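Local coordinates for protein kappa-carrageenase (Pseudoalteromonas carrageenovora, PDB 1DYP) that cleaves the beta-1,4 linkages inside kappa-carrageenan chains, between D-galactose 4-sulfate and 3,6-anhydro-D-galactose, as a family 16 glycoside hydrolase, at residues 14-17 with 18-21. The protein carries 1 engineered substitution. Residues are numbered along the deposited sequence; the frame is centred on the assembly and turned at random.
Sequences ILQA and KRSD
Ser20 reaches back over a type I beta-turn, residues 16-19, to Gln16 where the chain leaves strand 13-15, which pairs antiparallel with strand 258-270 in the jelly-roll beta-sandwich of this family 16 catalytic domain. Arg19 N closes the turn on Gln16 O (3.0 Å), and the longer Ser20 N to Ala17 O bond (3.3 Å) closes a second, overlapping one. The methyl of Ala17 points away from the bend and is exposed, so it asks for no polar partner. Serine suits position 20 because a short hydroxyl can serve the backbone: CB faces both Gln16 O (3.4 Å) and Leu15 CG (4.0 Å), and OG, beside its own backbone N (chi1 -60°), donates to Gln16 O at 2.8 Å while also hydrogen-bonding to Thr267 N. Arg19 N and Ser20 OG thus grip Gln16 O from opposite faces of its carbonyl plane. Leu15 CD1 lies 3.4 Å from Ser20 OG, an apolar neighbour. An alanine in place of Ser20 would probably leave Gln16 O with Arg19 N as its one donor from this turn and take from Thr267 N its hydroxyl acceptor. Gln16, bent at chi2 (-62°), runs alongside Arg19, its CG 4.0 Å from Arg19 NH2 and its amide plane 82° from the guanidinium. An amide suits the spot because its two ends differ: NE2 donates back to Ile14 O at 2.9 Å, while OE1 takes a hydrogen from a water that in turn accepts from Arg19 NH2.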
ATOM      1  N   ILE A  14     -22.876   3.199  -0.956  1.00 16.64           N
ATOM      2  CA  ILE A  14     -23.042   1.761  -1.119  1.00 15.95           C
ATOM      3  C   ILE A  14     -21.724   1.017  -0.948  1.00 15.30           C
ATOM      4  O   ILE A  14     -20.739   1.304  -1.630  1.00 15.02           O
ATOM      5  CB  ILE A  14     -23.626   1.414  -2.504  1.00 16.30           C
ATOM      6  CG1 ILE A  14     -24.978   2.107  -2.684  1.00 16.36           C
ATOM      7  CG2 ILE A  14     -23.788  -0.096  -2.638  1.00 16.11           C
ATOM      8  CD1 ILE A  14     -25.671   1.769  -3.990  1.00 16.89           C
ATOM      9  N   LEU A  15     -21.721   0.059  -0.029  1.00 14.52           N
ATOM     10  CA  LEU A  15     -20.534  -0.738   0.244  1.00 14.05           C
ATOM     11  C   LEU A  15     -20.202  -1.597  -0.968  1.00 13.71           C
ATOM     12  O   LEU A  15     -21.088  -2.212  -1.570  1.00 13.98           O
ATOM     13  CB  LEU A  15     -20.773  -1.643   1.452  1.00 13.86           C
ATOM     14  CG  LEU A  15     -19.545  -2.359   2.013  1.00 13.70           C
ATOM     15  CD1 LEU A  15     -18.676  -1.351   2.748  1.00 13.70           C
ATOM     16  CD2 LEU A  15     -19.980  -3.471   2.959  1.00 13.87           C
ATOM     17  N   GLN A  16     -18.926  -1.629  -1.329  1.00 13.18           N
ATOM     18  CA  GLN A  16     -18.472  -2.429  -2.456  1.00 12.83           C
ATOM     19  C   GLN A  16     -17.980  -3.746  -1.863  1.00 12.42           C
ATOM     20  O   GLN A  16     -16.855  -3.845  -1.378  1.00 11.87           O
ATOM     21  CB  GLN A  16     -17.347  -1.703  -3.193  1.00 13.39           C
ATOM     22  CG  GLN A  16     -17.727  -0.294  -3.632  1.00 14.08           C
ATOM     23  CD  GLN A  16     -18.884  -0.274  -4.618  1.00 14.52           C
ATOM     24  OE1 GLN A  16     -18.741  -0.691  -5.764  1.00 15.44           O
ATOM     25  NE2 GLN A  16     -20.039   0.210  -4.172  1.00 14.70           N
ATOM     26  N   ALA A  17     -18.849  -4.749  -1.893  1.00 11.87           N
ATOM     27  CA  ALA A  17     -18.550  -6.061  -1.330  1.00 11.44           C
ATOM     28  C   ALA A  17     -17.208  -6.656  -1.737  1.00 11.00           C
ATOM     29  O   ALA A  17     -16.496  -7.216  -0.904  1.00 10.92           O
ATOM     30  CB  ALA A  17     -19.673  -7.036  -1.683  1.00 11.69           C
ATOM     31  N   LYS A  18     -16.861  -6.530  -3.012  1.00 10.66           N
ATOM     32  CA  LYS A  18     -15.621  -7.097  -3.526  1.00 10.44           C
ATOM     33  C   LYS A  18     -14.339  -6.436  -3.035  1.00  9.95           C
ATOM     34  O   LYS A  18     -13.250  -6.964  -3.245  1.00  9.85           O
ATOM     35  CB  LYS A  18     -15.648  -7.100  -5.054  1.00 10.98           C
ATOM     36  CG  LYS A  18     -16.764  -7.948  -5.633  1.00 11.99           C
ATOM     37  CD  LYS A  18     -16.648  -8.047  -7.145  1.00 12.41           C
ATOM     38  CE  LYS A  18     -17.787  -8.880  -7.728  1.00 12.89           C
ATOM     39  NZ  LYS A  18     -17.660  -9.040  -9.206  1.00 13.77           N
ATOM     40  N   ARG A  19     -14.460  -5.281  -2.395  1.00  9.33           N
ATOM     41  CA  ARG A  19     -13.280  -4.605  -1.872  1.00  8.93           C
ATOM     42  C   ARG A  19     -13.484  -4.257  -0.405  1.00  8.62           C
ATOM     43  O   ARG A  19     -12.923  -3.289   0.112  1.00  8.61           O
ATOM     44  CB  ARG A  19     -12.969  -3.356  -2.703  1.00  8.84           C
ATOM     45  CG  ARG A  19     -12.348  -3.681  -4.061  1.00  9.33           C
ATOM     46  CD  ARG A  19     -12.061  -2.419  -4.863  1.00  9.52           C
ATOM     47  NE  ARG A  19     -13.295  -1.786  -5.310  1.00  9.82           N
ATOM     48  CZ  ARG A  19     -13.408  -0.504  -5.645  1.00  9.81           C
ATOM     49  NH1 ARG A  19     -12.355   0.301  -5.586  1.00  9.74           N
ATOM     50  NH2 ARG A  19     -14.583  -0.026  -6.025  1.00 10.29           N
ATOM     51  N   SER A  20     -14.297  -5.071   0.262  1.00  8.16           N
ATOM     52  CA  SER A  20     -14.599  -4.891   1.674  1.00  7.96           C
ATOM     53  C   SER A  20     -14.536  -6.247   2.364  1.00  7.90           C
ATOM     54  O   SER A  20     -14.971  -7.255   1.804  1.00  8.20           O
ATOM     55  CB  SER A  20     -15.997  -4.288   1.846  1.00  7.89           C
ATOM     56  OG  SER A  20     -16.090  -3.027   1.201  1.00  7.49           O
ATOM     57  N   ASP A  21     -13.991  -6.275   3.573  1.00  7.51           N
ATOM     58  CA  ASP A  21     -13.885  -7.524   4.314  1.00  7.48           C
ATOM     59  C   ASP A  21     -13.721  -7.214   5.798  1.00  7.57           C
ATOM     60  O   ASP A  21     -12.946  -6.337   6.166  1.00  7.41           O
ATOM     61  CB  ASP A  21     -12.675  -8.325   3.819  1.00  7.53           C
ATOM     62  CG  ASP A  21     -12.822  -9.824   4.049  1.00  7.38           C
ATOM     63  OD1 ASP A  21     -13.321 -10.232   5.120  1.00  7.97           O
ATOM     64  OD2 ASP A  21     -12.426 -10.599   3.157  1.00  7.87           O
TER
HETATM   65  O   HOH W   1     -16.748  -1.310  -7.480  1.00 46.28           O